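Local structure of DUF4847 domain-containing protein (Bacteroides vulgatus, 4ZGF) at residues A[14-19]-A[29-34]; A[76-81]-A[89-94]; A[69-74]-A[99-104]; A[4-9]-A[58-63]. The protein is of unknown function, belongs to the DUF4847 family of the calycin clan, consistent with a lipocalin-like fold, and binds calcium ions. All coordinates share one frame; numbering follows the deposited sequence.

Overall arrangement
From the N terminus, helix 2-6 comes first, and interaction 4 closes a long loop by bringing its end against strand 57-60. Interaction 1 lies wholly within that loop: it folds helix 30-35 back over strand 11-21, neighbour of strand 57-60 in the same antiparallel sheet. Further along, interaction 3 joins the turn between strands 65-70 and 73-82 to the start of helix 100-111, and the loop it closes holds interaction 2, the hairpin of strands 73-82 and 87-92. Interactions 2 and 4 share an aromatic cluster of Phe6, Phe60 and Trp79. Interactions 1 and 3 meet where Glu104 takes Lys30 and Tyr31, and interactions 2 and 3 where Lys94 reaches Thr74.

Interaction 1 (A[14-19]-A[29-34]); sequences VDFYGK and PKYNAM
The carboxylate of Asp15 reaches the first turn of helix 30-35 and takes three N-H bonds from it. OD1 of Asp15 receives the backbone N of Tyr31 at 2.9 Å, nearly straight and on the syn lone pair. OD2 of Asp15 holds Asn32 twice: the backbone N comes to it at 2.8 Å on the syn side, and ND2 of Asn32 meets the same oxygen, also at 2.8 Å, from above the carboxylate plane. CG of Asn32, anti to the carbonyl carbon (chi1 -78°), carries that amide. Phe16 N gives OD1 a further bond on the anti side, helping fix the carboxylate's rotation. Amides at the start of a helix probably stabilise its negative charge.

Between the backbones, Lys30 N donates to Phe16 O (2.7 Å), almost along the C=O axis. A water accepts a hydrogen bond from Asn32 ND2 and donates one to Val14 O.

Pro29, the N-cap residue, sets its CA over one face of the Tyr17 ring in a CH-pi contact, 4.0 Å from the ring centroid, while its CB touches CE2 of Tyr17. Phe16 and Tyr31 run side by side; CD1 of Phe16 lies in the plane of the Tyr31 ring, at its edge, 3.8 Å from CE2.

A classic beta bulge at Val14 and Asp15, both facing Gln134, lies in strand 11-21 of the antiparallel sheet. The axes of residues 14-18 and 30-34 stand at 94°. Tyr31 packs on helix 40-54, its OH bonded to Glu104 of helix 100-111, with which Lys30 forms a salt bridge; Tyr17 stacks on Tyr132 of strand 132-136.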
loop_
_atom_site.group_PDB
_atom_site.type_symbol
_atom_site.label_atom_id
_atom_site.label_comp_id
_atom_site.label_asym_id
_atom_site.label_seq_id
_atom_site.Cartn_x
_atom_site.Cartn_y
_atom_site.Cartn_z
ATOM N N VAL A 14 -5.403 0.875 3.031
ATOM C CA VAL A 14 -6.435 0.062 3.692
ATOM C C VAL A 14 -5.768 -0.903 4.666
ATOM O O VAL A 14 -6.020 -0.852 5.876
ATOM C CB VAL A 14 -7.327 -0.651 2.660
ATOM C CG1 VAL A 14 -8.337 -1.558 3.354
ATOM C CG2 VAL A 14 -8.021 0.352 1.765
ATOM N N ASP A 15 -4.924 -1.816 4.170
ATOM C CA ASP A 15 -4.206 -2.761 5.051
ATOM C C ASP A 15 -3.141 -3.451 4.206
ATOM O O ASP A 15 -3.059 -3.277 2.972
ATOM C CB ASP A 15 -5.194 -3.802 5.660
ATOM C CG ASP A 15 -4.828 -4.337 7.045
ATOM O OD1 ASP A 15 -3.632 -4.333 7.405
ATOM O OD2 ASP A 15 -5.780 -4.799 7.730
ATOM N N PHE A 16 -2.338 -4.218 4.930
ATOM C CA PHE A 16 -1.398 -5.194 4.362
ATOM C C PHE A 16 -2.071 -6.541 4.422
ATOM O O PHE A 16 -2.703 -6.861 5.421
ATOM C CB PHE A 16 -0.111 -5.200 5.189
ATOM C CG PHE A 16 0.656 -3.902 5.166
ATOM C CD1 PHE A 16 0.335 -2.874 6.036
ATOM C CD2 PHE A 16 1.732 -3.706 4.300
ATOM C CE1 PHE A 16 1.038 -1.669 6.036
ATOM C CE2 PHE A 16 2.453 -2.519 4.313
ATOM C CZ PHE A 16 2.114 -1.517 5.177
ATOM N N TYR A 17 -1.961 -7.338 3.361
ATOM C CA TYR A 17 -2.676 -8.596 3.261
ATOM C C TYR A 17 -1.695 -9.744 3.119
ATOM O O TYR A 17 -0.709 -9.651 2.372
ATOM C CB TYR A 17 -3.624 -8.580 2.049
ATOM C CG TYR A 17 -4.815 -7.648 2.257
ATOM C CD1 TYR A 17 -4.660 -6.277 2.248
ATOM C CD2 TYR A 17 -6.083 -8.152 2.485
ATOM C CE1 TYR A 17 -5.717 -5.426 2.475
ATOM C CE2 TYR A 17 -7.171 -7.313 2.683
ATOM C CZ TYR A 17 -6.986 -5.956 2.694
ATOM O OH TYR A 17 -8.008 -5.063 2.925
ATOM N N GLY A 18 -1.958 -10.823 3.831
ATOM C CA GLY A 18 -1.162 -12.037 3.752
ATOM C C GLY A 18 -1.988 -13.212 3.306
ATOM O O GLY A 18 -3.191 -13.133 3.080
ATOM N N LYS A 19 -1.328 -14.358 3.146
ATOM C CA LYS A 19 -2.013 -15.582 2.692
ATOM C C LYS A 19 -2.798 -15.272 1.429
ATOM O O LYS A 19 -3.950 -15.714 1.272
ATOM C CB LYS A 19 -2.968 -16.168 3.763
ATOM C CG LYS A 19 -2.304 -16.522 5.081
ATOM C CD LYS A 19 -3.293 -17.106 6.101
ATOM C CE LYS A 19 -2.716 -17.158 7.518
ATOM N NZ LYS A 19 -3.697 -17.653 8.537
ATOM N N PRO A 29 -6.409 -9.515 5.932
ATOM C CA PRO A 29 -5.954 -8.153 6.285
ATOM C C PRO A 29 -5.256 -8.168 7.635
ATOM O O PRO A 29 -5.864 -8.441 8.661
ATOM C CB PRO A 29 -7.263 -7.352 6.328
ATOM C CG PRO A 29 -8.302 -8.372 6.730
ATOM C CD PRO A 29 -7.878 -9.657 6.067
ATOM N N LYS A 30 -3.955 -7.843 7.651
ATOM C CA LYS A 30 -3.101 -8.029 8.809
ATOM C C LYS A 30 -3.560 -7.217 10.021
ATOM O O LYS A 30 -3.712 -7.782 11.115
ATOM C CB LYS A 30 -1.669 -7.622 8.419
ATOM C CG LYS A 30 -0.694 -7.695 9.568
ATOM C CD LYS A 30 0.737 -7.363 9.140
ATOM C CE LYS A 30 1.678 -7.348 10.322
ATOM N NZ LYS A 30 3.073 -7.084 9.870
ATOM N N TYR A 31 -3.692 -5.903 9.862
ATOM C CA TYR A 31 -3.949 -5.069 11.043
ATOM C C TYR A 31 -5.415 -5.082 11.447
ATOM O O TYR A 31 -5.708 -5.000 12.639
ATOM C CB TYR A 31 -3.355 -3.672 10.836
ATOM C CG TYR A 31 -1.838 -3.736 10.838
ATOM C CD1 TYR A 31 -1.177 -4.017 12.018
ATOM C CD2 TYR A 31 -1.088 -3.578 9.682
ATOM C CE1 TYR A 31 0.206 -4.104 12.069
ATOM C CE2 TYR A 31 0.303 -3.660 9.709
ATOM C CZ TYR A 31 0.947 -3.922 10.906
ATOM O OH TYR A 31 2.320 -4.044 10.995
ATOM N N ASN A 32 -6.342 -5.234 10.484
ATOM C CA ASN A 32 -7.731 -5.440 10.876
ATOM C C ASN A 32 -7.887 -6.772 11.619
ATOM O O ASN A 32 -8.636 -6.839 12.602
ATOM C CB ASN A 32 -8.646 -5.348 9.666
ATOM C CG ASN A 32 -8.886 -3.907 9.253
ATOM O OD1 ASN A 32 -9.707 -3.201 9.878
ATOM N ND2 ASN A 32 -8.188 -3.446 8.237
ATOM N N ALA A 33 -7.179 -7.821 11.183
ATOM C CA ALA A 33 -7.202 -9.084 11.951
ATOM C C ALA A 33 -6.597 -8.883 13.315
ATOM O O ALA A 33 -7.119 -9.378 14.328
ATOM C CB ALA A 33 -6.506 -10.192 11.206
HETATM N N MSE A 34 -5.467 -8.166 13.391
HETATM C CA MSE A 34 -4.826 -7.931 14.692
HETATM C C MSE A 34 -5.752 -7.239 15.656
HETATM O O MSE A 34 -5.811 -7.589 16.840
HETATM C CB MSE A 34 -3.530 -7.125 14.489
HETATM C CG MSE A 34 -2.720 -7.067 15.775
HETATM SE SE MSE A 34 -1.104 -5.966 15.543
HETATM C CE MSE A 34 -0.241 -7.066 14.213
HETATM O O HOH W 1 -8.318 -0.693 7.250
#

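Interaction 2 (A[76-81]-A[89-94]); sequences EGTWQA and NINFTK
Glu76 and Lys94 lie obliquely across one another on the face they share with Thr78 and Asn91, touching through their aliphatic parts, CD of Glu76 3.7 Å from CD of Lys94 in the conformer described. Their charged ends do not meet. NZ of Lys94 bonds the carbonyl of Thr74, and OE1 of Glu76 accepts a hydrogen bond from a water lying 2.7 Å from OG1 of Thr93. Further along, the side chains of Gln80 (in one of its two conformers) and Asn91 cross at about a right angle, amide planes nearly coplanar.

The strands form an antiparallel beta hairpin with a classic bulge, Thr93 and Lys94 both facing Glu76. O of Glu76 accepts from Thr93 N at 2.8 Å and Lys94 N at 3.1 Å, both from one face of its carbonyl plane. The strands come close at Gly77, whose CA makes a tight CA-H...O contact of 3.1 Å with Asn91 O.

On the other face, CB of Trp79 meets CG1 of Ile90 at 4.3 Å. CG of Trp79 stands between its backbone N and carbonyl carbon (chi1 69°). The indole leads away from the partner strand, and NE1 bonds Lys61 O. Ile90 and Phe92 pack on Leu109 of helix 100-111.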
loop_
_atom_site.group_PDB
_atom_site.type_symbol
_atom_site.label_atom_id
_atom_site.label_comp_id
_atom_site.label_asym_id
_atom_site.label_seq_id
_atom_site.Cartn_x
_atom_site.Cartn_y
_atom_site.Cartn_z
ATOM N N GLU A 76 9.056 10.482 -1.605
ATOM C CA GLU A 76 9.081 10.930 -2.977
ATOM C C GLU A 76 9.809 9.896 -3.815
ATOM O O GLU A 76 10.683 9.191 -3.315
ATOM C CB GLU A 76 9.853 12.269 -3.138
ATOM C CG GLU A 76 9.297 13.406 -2.297
ATOM C CD GLU A 76 10.072 14.680 -2.402
ATOM O OE1 GLU A 76 11.199 14.677 -2.894
ATOM O OE2 GLU A 76 9.576 15.714 -1.939
ATOM N N GLY A 77 9.511 9.889 -5.116
ATOM C CA GLY A 77 10.251 9.040 -6.035
ATOM C C GLY A 77 9.640 9.038 -7.405
ATOM O O GLY A 77 8.947 9.961 -7.809
ATOM N N THR A 78 9.964 7.972 -8.135
ATOM C CA THR A 78 9.489 7.790 -9.485
ATOM C C THR A 78 8.816 6.423 -9.609
ATOM O O THR A 78 8.997 5.548 -8.754
ATOM C CB THR A 78 10.626 7.947 -10.517
ATOM O OG1 THR A 78 11.547 6.882 -10.307
ATOM C CG2 THR A 78 11.343 9.280 -10.331
ATOM N N TRP A 79 8.057 6.265 -10.685
ATOM C CA TRP A 79 7.360 5.023 -10.927
ATOM C C TRP A 79 7.142 4.830 -12.386
ATOM O O TRP A 79 6.994 5.775 -13.169
ATOM C CB TRP A 79 6.000 4.994 -10.170
ATOM C CG TRP A 79 4.996 5.948 -10.715
ATOM C CD1 TRP A 79 4.959 7.298 -10.515
ATOM C CD2 TRP A 79 3.952 5.656 -11.672
ATOM N NE1 TRP A 79 3.941 7.861 -11.272
ATOM C CE2 TRP A 79 3.318 6.878 -11.987
ATOM C CE3 TRP A 79 3.479 4.483 -12.261
ATOM C CZ2 TRP A 79 2.251 6.951 -12.881
ATOM C CZ3 TRP A 79 2.418 4.569 -13.156
ATOM C CH2 TRP A 79 1.824 5.792 -13.459
ATOM N N GLN A 80 7.078 3.550 -12.759
ATOM C CA GLN A 80 6.739 3.119 -14.122
ATOM C C GLN A 80 5.807 1.921 -14.018
ATOM O O GLN A 80 5.944 1.128 -13.092
ATOM C CB GLN A 80 8.047 2.762 -14.886
ATOM C CG GLN A 80 9.150 3.832 -14.908
ATOM C CD GLN A 80 10.077 3.897 -13.685
ATOM O OE1 GLN A 80 10.465 2.849 -13.086
ATOM N NE2 GLN A 80 10.464 5.142 -13.301
ATOM N N ALA A 81 4.861 1.774 -14.939
ATOM C CA ALA A 81 4.027 0.593 -14.988
ATOM C C ALA A 81 3.815 0.197 -16.426
ATOM O O ALA A 81 3.922 1.007 -17.355
ATOM C CB ALA A 81 2.707 0.839 -14.271
ATOM N N ASN A 89 7.051 -0.694 -11.212
ATOM C CA ASN A 89 8.387 -0.499 -10.623
ATOM C C ASN A 89 8.389 0.856 -9.949
ATOM O O ASN A 89 8.369 1.891 -10.633
ATOM C CB ASN A 89 9.446 -0.585 -11.718
ATOM C CG ASN A 89 10.853 -0.611 -11.187
ATOM O OD1 ASN A 89 11.089 -0.514 -9.983
ATOM N ND2 ASN A 89 11.810 -0.811 -12.098
ATOM N N ILE A 90 8.425 0.859 -8.612
ATOM C CA ILE A 90 8.496 2.069 -7.792
ATOM C C ILE A 90 9.928 2.247 -7.316
ATOM O O ILE A 90 10.617 1.261 -6.977
ATOM C CB ILE A 90 7.501 1.946 -6.615
ATOM C CG1 ILE A 90 6.064 1.883 -7.169
ATOM C CG2 ILE A 90 7.637 3.103 -5.642
ATOM C CD1 ILE A 90 5.000 1.508 -6.171
ATOM N N ASN A 91 10.369 3.505 -7.293
ATOM C CA ASN A 91 11.752 3.861 -6.916
ATOM C C ASN A 91 11.689 5.019 -5.964
ATOM O O ASN A 91 11.124 6.071 -6.299
ATOM C CB ASN A 91 12.529 4.277 -8.169
ATOM C CG ASN A 91 12.191 3.362 -9.325
ATOM O OD1 ASN A 91 12.341 2.141 -9.218
ATOM N ND2 ASN A 91 11.674 3.944 -10.418
ATOM N N PHE A 92 12.250 4.882 -4.773
ATOM C CA PHE A 92 12.257 5.996 -3.802
ATOM C C PHE A 92 13.493 6.867 -3.979
ATOM O O PHE A 92 14.620 6.378 -4.097
ATOM C CB PHE A 92 12.235 5.471 -2.378
ATOM C CG PHE A 92 10.894 4.913 -1.963
ATOM C CD1 PHE A 92 10.576 3.573 -2.222
ATOM C CD2 PHE A 92 9.964 5.695 -1.297
ATOM C CE1 PHE A 92 9.351 3.078 -1.839
ATOM C CE2 PHE A 92 8.752 5.180 -0.920
ATOM C CZ PHE A 92 8.443 3.871 -1.187
ATOM N N THR A 93 13.265 8.182 -3.906
ATOM C CA THR A 93 14.352 9.175 -3.795
ATOM C C THR A 93 14.398 9.859 -2.454
ATOM O O THR A 93 15.435 10.423 -2.098
ATOM C CB THR A 93 14.316 10.177 -4.950
ATOM O OG1 THR A 93 13.050 10.814 -4.993
ATOM C CG2 THR A 93 14.557 9.469 -6.293
ATOM N N LYS A 94 13.297 9.846 -1.696
ATOM C CA LYS A 94 13.261 10.456 -0.362
ATOM C C LYS A 94 12.367 9.614 0.514
ATOM O O LYS A 94 11.242 9.275 0.103
ATOM C CB LYS A 94 12.686 11.866 -0.429
ATOM C CG LYS A 94 12.568 12.586 0.922
ATOM C CD LYS A 94 11.684 13.839 0.822
ATOM C CE LYS A 94 11.505 14.596 2.144
ATOM N NZ LYS A 94 10.768 13.882 3.237
HETATM O O HOH W 2 13.339 13.340 -3.982
#

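Interaction 3 (A[69-74]-A[99-104]); sequences SIQNGT and TSYNNE
OG1 of Thr99 donates to OE1 of Gln71 over 2.6 Å, approaching from above the plane of that carbonyl, and also accepts Asn102 N at 2.9 Å. Thr99 is the N-cap residue of helix 100-111 and this second bond its capping bond, so one hydroxyl caps the helix and ties it to the turn. Gln71 reaches it with an extended chain, CD anti to CA (chi2 178°), and its OE1 also lies in the plane of the Tyr101 ring, at the edge, 3.5 Å from CB of Tyr101.

A type II beta turn, Ile70 to Gly73, links the strands of this hairpin in the antiparallel sheet, and Asn102 grips its backbone at Gln71 with both ends of its amide. OD1 of Asn102 accepts Gln71 N at 2.9 Å on a lone pair in the carbonyl plane, though that bond is bent, 137° at the hydrogen. ND2 of Asn102 donates in a straighter bond (166°) to Gln71 O at 2.8 Å, close to its own amide plane.

CD1 of Ile70 sits 3.4 Å from CG of Asn102. Ile70 also touches Phe105 and Ile106 of the helix, while ND2 of Asn72 bonds Pro97 O and comes 3.6 Å from CG2 of Thr99.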
loop_
_atom_site.group_PDB
_atom_site.type_symbol
_atom_site.label_atom_id
_atom_site.label_comp_id
_atom_site.label_asym_id
_atom_site.label_seq_id
_atom_site.Cartn_x
_atom_site.Cartn_y
_atom_site.Cartn_z
ATOM N N SER A 69 2.778 10.505 2.000
ATOM C CA SER A 69 2.912 10.918 3.392
ATOM C C SER A 69 2.815 9.709 4.292
ATOM O O SER A 69 1.846 8.959 4.193
ATOM C CB SER A 69 1.809 11.907 3.712
ATOM O OG SER A 69 1.985 12.438 5.009
ATOM N N ILE A 70 3.826 9.528 5.151
ATOM C CA ILE A 70 3.845 8.447 6.137
ATOM C C ILE A 70 4.322 9.039 7.475
ATOM O O ILE A 70 4.296 10.266 7.648
ATOM C CB ILE A 70 4.651 7.220 5.645
ATOM C CG1 ILE A 70 6.145 7.547 5.453
ATOM C CG2 ILE A 70 4.076 6.654 4.346
ATOM C CD1 ILE A 70 6.985 6.353 5.004
ATOM N N GLN A 71 4.707 8.235 8.461
ATOM C CA GLN A 71 5.102 8.842 9.713
ATOM C C GLN A 71 6.318 9.732 9.474
ATOM O O GLN A 71 7.223 9.401 8.707
ATOM C CB GLN A 71 5.407 7.789 10.777
ATOM C CG GLN A 71 4.191 6.980 11.175
ATOM C CD GLN A 71 4.493 5.891 12.191
ATOM O OE1 GLN A 71 5.007 4.794 11.817
ATOM N NE2 GLN A 71 4.171 6.107 13.435
ATOM N N ASN A 72 6.331 10.885 10.149
ATOM C CA ASN A 72 7.453 11.836 10.094
ATOM C C ASN A 72 7.629 12.633 8.828
ATOM O O ASN A 72 8.516 13.484 8.777
ATOM C CB ASN A 72 8.802 11.210 10.456
ATOM C CG ASN A 72 8.854 10.702 11.847
ATOM O OD1 ASN A 72 8.361 11.382 12.774
ATOM N ND2 ASN A 72 9.428 9.537 12.032
ATOM N N GLY A 73 6.845 12.413 7.828
ATOM C CA GLY A 73 7.002 13.245 6.637
ATOM C C GLY A 73 6.729 12.527 5.329
ATOM O O GLY A 73 6.136 11.443 5.212
ATOM N N THR A 74 7.248 13.136 4.303
ATOM C CA THR A 74 6.934 12.715 2.967
ATOM C C THR A 74 7.898 11.682 2.416
ATOM O O THR A 74 9.086 11.622 2.737
ATOM C CB THR A 74 6.877 13.869 2.002
ATOM O OG1 THR A 74 8.154 14.487 1.956
ATOM C CG2 THR A 74 5.803 14.850 2.408
ATOM N N THR A 99 10.444 4.474 10.926
ATOM C CA THR A 99 9.640 3.887 12.024
ATOM C C THR A 99 9.338 2.454 11.567
ATOM O O THR A 99 9.502 2.121 10.410
ATOM C CB THR A 99 8.317 4.603 12.236
ATOM O OG1 THR A 99 7.489 4.338 11.103
ATOM C CG2 THR A 99 8.475 6.081 12.440
ATOM N N SER A 100 8.839 1.639 12.475
ATOM C CA SER A 100 8.536 0.256 12.116
ATOM C C SER A 100 7.485 0.190 10.985
ATOM O O SER A 100 7.634 -0.533 9.997
ATOM C CB SER A 100 8.066 -0.524 13.347
ATOM O OG SER A 100 6.881 0.043 13.863
ATOM N N TYR A 101 6.405 0.959 11.132
ATOM C CA TYR A 101 5.350 0.952 10.136
ATOM C C TYR A 101 5.812 1.570 8.822
ATOM O O TYR A 101 5.434 1.115 7.745
ATOM C CB TYR A 101 4.077 1.630 10.639
ATOM C CG TYR A 101 3.536 0.997 11.885
ATOM C CD1 TYR A 101 2.885 -0.230 11.815
ATOM C CD2 TYR A 101 3.729 1.580 13.143
ATOM C CE1 TYR A 101 2.388 -0.846 12.960
ATOM C CE2 TYR A 101 3.245 0.965 14.289
ATOM C CZ TYR A 101 2.568 -0.244 14.172
ATOM O OH TYR A 101 2.081 -0.938 15.291
ATOM N N ASN A 102 6.627 2.629 8.899
ATOM C CA ASN A 102 7.177 3.190 7.668
ATOM C C ASN A 102 7.985 2.145 6.918
ATOM O O ASN A 102 7.914 2.049 5.696
ATOM C CB ASN A 102 8.099 4.380 7.955
ATOM C CG ASN A 102 7.386 5.667 8.280
ATOM O OD1 ASN A 102 6.147 5.734 8.311
ATOM N ND2 ASN A 102 8.163 6.723 8.497
ATOM N N ASN A 103 8.818 1.419 7.649
ATOM C CA ASN A 103 9.701 0.444 7.021
ATOM C C ASN A 103 8.863 -0.642 6.319
ATOM O O ASN A 103 9.189 -1.067 5.213
ATOM C CB ASN A 103 10.625 -0.188 8.073
ATOM C CG ASN A 103 11.540 0.819 8.776
ATOM O OD1 ASN A 103 11.674 1.963 8.368
ATOM N ND2 ASN A 103 12.125 0.390 9.887
ATOM N N GLU A 104 7.773 -1.065 6.956
ATOM C CA GLU A 104 6.892 -2.056 6.375
ATOM C C GLU A 104 6.265 -1.533 5.059
ATOM O O GLU A 104 6.175 -2.255 4.055
ATOM C CB GLU A 104 5.838 -2.447 7.403
ATOM C CG GLU A 104 4.926 -3.554 6.958
ATOM C CD GLU A 104 3.964 -3.986 8.040
ATOM O OE1 GLU A 104 3.727 -3.242 9.004
ATOM O OE2 GLU A 104 3.421 -5.082 7.919
#

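Interaction 4 (A[4-9]-A[58-63]); sequences EIFASG and ITFKAD
Phe6 and Phe60 meet in a T-shaped (edge-to-face) pair that seats the end of helix 2-6 against strand 57-60 of the antiparallel sheet. The planes stand at 89° and the centroids are 5.1 Å apart, with the edge of Phe6 turned to the face of Phe60. Along Phe60, CB lies 3.6 Å from Phe6 O and also approaches CB of Phe6. CG, placed anti to the carbonyl carbon (chi1 -60°), comes near both that oxygen and CD2 of Phe6. From CG the ring spreads beneath CD2 of Phe6, which stands over its centre: CD2 of Phe60 is 3.8 Å from it, and CE2 and, at the tip, CZ are only slightly farther. CD1 and CE1, on the far edge of the ring, lie 4.2 Å from the same carbon. The opposite face of Phe60 carries CG1 of Ile58.

Trp79 touches both phenyl rings, edge-to-face with Phe60, and Tyr115 adds an edge-to-face partner for Phe6, making an aromatic cluster between the helix and the strands.

The backbones are bridged by water where the chain leaves the helix. One water accepts from Phe60 N at 2.9 Å and lies close to the carbonyls of Phe6 and Gly9; a second accepts from Gly9 N and donates to Phe60 O. That carbonyl also faces CA of Ala7, a CA-H...O contact of 3.4 Å.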
loop_
_atom_site.group_PDB
_atom_site.type_symbol
_atom_site.label_atom_id
_atom_site.label_comp_id
_atom_site.label_asym_id
_atom_site.label_seq_id
_atom_site.Cartn_x
_atom_site.Cartn_y
_atom_site.Cartn_z
ATOM N N GLU A 4 -4.581 5.583 -16.032
ATOM C CA GLU A 4 -5.966 5.549 -15.681
ATOM C C GLU A 4 -6.221 4.903 -14.323
ATOM O O GLU A 4 -7.188 5.319 -13.661
ATOM C CB GLU A 4 -6.782 4.943 -16.813
ATOM C CG GLU A 4 -6.807 5.842 -18.055
ATOM C CD GLU A 4 -7.450 5.188 -19.253
ATOM O OE1 GLU A 4 -8.566 4.643 -19.117
ATOM O OE2 GLU A 4 -6.844 5.238 -20.329
ATOM N N ILE A 5 -5.332 3.976 -13.869
ATOM C CA ILE A 5 -5.435 3.435 -12.497
ATOM C C ILE A 5 -4.483 4.155 -11.525
ATOM O O ILE A 5 -4.890 4.575 -10.437
ATOM C CB ILE A 5 -5.295 1.895 -12.411
ATOM C CG1 ILE A 5 -5.287 1.409 -10.965
ATOM C CG2 ILE A 5 -4.099 1.351 -13.150
ATOM C CD1 ILE A 5 -5.757 -0.029 -10.734
ATOM N N PHE A 6 -3.224 4.300 -11.883
ATOM C CA PHE A 6 -2.276 4.880 -10.912
ATOM C C PHE A 6 -2.556 6.353 -10.613
ATOM O O PHE A 6 -2.548 6.722 -9.432
ATOM C CB PHE A 6 -0.822 4.673 -11.351
ATOM C CG PHE A 6 -0.346 3.276 -11.085
ATOM C CD1 PHE A 6 -0.563 2.237 -11.987
ATOM C CD2 PHE A 6 0.280 2.986 -9.908
ATOM C CE1 PHE A 6 -0.147 0.944 -11.694
ATOM C CE2 PHE A 6 0.694 1.701 -9.606
ATOM C CZ PHE A 6 0.465 0.679 -10.492
ATOM N N ALA A 7 -2.781 7.159 -11.652
ATOM C CA ALA A 7 -2.867 8.616 -11.492
ATOM C C ALA A 7 -4.323 9.082 -11.407
ATOM O O ALA A 7 -4.753 10.018 -12.083
ATOM C CB ALA A 7 -2.115 9.308 -12.627
ATOM N N SER A 8 -5.094 8.405 -10.578
ATOM C CA SER A 8 -6.534 8.566 -10.462
ATOM C C SER A 8 -6.992 9.233 -9.177
ATOM O O SER A 8 -8.174 9.093 -8.785
ATOM C CB SER A 8 -7.161 7.198 -10.584
ATOM O OG SER A 8 -6.683 6.361 -9.534
ATOM N N GLY A 9 -6.080 9.928 -8.521
ATOM C CA GLY A 9 -6.380 10.568 -7.231
ATOM C C GLY A 9 -5.551 9.941 -6.119
ATOM O O GLY A 9 -4.955 8.878 -6.267
ATOM N N ILE A 58 -0.389 8.009 -0.893
ATOM C CA ILE A 58 0.519 8.216 -2.007
ATOM C C ILE A 58 -0.271 8.727 -3.195
ATOM O O ILE A 58 -1.399 8.311 -3.427
ATOM C CB ILE A 58 1.297 6.888 -2.328
ATOM C CG1 ILE A 58 2.409 7.101 -3.373
ATOM C CG2 ILE A 58 0.358 5.767 -2.716
ATOM C CD1 ILE A 58 3.382 5.942 -3.441
ATOM N N THR A 59 0.349 9.632 -3.962
ATOM C CA THR A 59 -0.246 10.185 -5.160
ATOM C C THR A 59 0.757 10.019 -6.307
ATOM O O THR A 59 1.845 10.597 -6.285
ATOM C CB THR A 59 -0.620 11.658 -4.963
ATOM O OG1 THR A 59 -1.521 11.762 -3.852
ATOM C CG2 THR A 59 -1.280 12.231 -6.184
ATOM N N PHE A 60 0.356 9.207 -7.288
ATOM C CA PHE A 60 1.149 9.018 -8.492
ATOM C C PHE A 60 0.722 10.063 -9.530
ATOM O O PHE A 60 -0.455 10.225 -9.808
ATOM C CB PHE A 60 0.874 7.622 -9.072
ATOM C CG PHE A 60 1.209 6.470 -8.140
ATOM C CD1 PHE A 60 2.507 5.972 -8.059
ATOM C CD2 PHE A 60 0.232 5.869 -7.367
ATOM C CE1 PHE A 60 2.801 4.929 -7.183
ATOM C CE2 PHE A 60 0.526 4.833 -6.510
ATOM C CZ PHE A 60 1.800 4.346 -6.422
ATOM N N LYS A 61 1.703 10.741 -10.114
ATOM C CA LYS A 61 1.464 11.677 -11.211
ATOM C C LYS A 61 1.773 11.037 -12.540
ATOM O O LYS A 61 2.663 10.205 -12.637
ATOM C CB LYS A 61 2.277 12.954 -11.015
ATOM C CG LYS A 61 1.770 13.844 -9.922
ATOM C CD LYS A 61 2.429 15.214 -9.970
ATOM C CE LYS A 61 1.888 16.114 -8.878
ATOM N NZ LYS A 61 2.338 17.524 -8.964
ATOM N N ALA A 62 1.068 11.496 -13.583
ATOM C CA ALA A 62 1.253 10.953 -14.924
ATOM C C ALA A 62 2.635 11.248 -15.506
ATOM O O ALA A 62 3.035 10.610 -16.487
ATOM C CB ALA A 62 0.162 11.442 -15.860
ATOM N N ASP A 63 3.380 12.179 -14.905
ATOM C CA ASP A 63 4.760 12.439 -15.317
ATOM C C ASP A 63 5.769 11.395 -14.822
ATOM O O ASP A 63 6.959 11.574 -15.022
ATOM C CB ASP A 63 5.201 13.861 -14.951
ATOM C CG ASP A 63 5.348 14.107 -13.473
ATOM O OD1 ASP A 63 5.162 13.171 -12.678
ATOM O OD2 ASP A 63 5.663 15.290 -13.122
HETATM O O HOH W 3 -2.438 8.605 -7.434
HETATM O O HOH W 4 -3.471 10.937 -8.862
#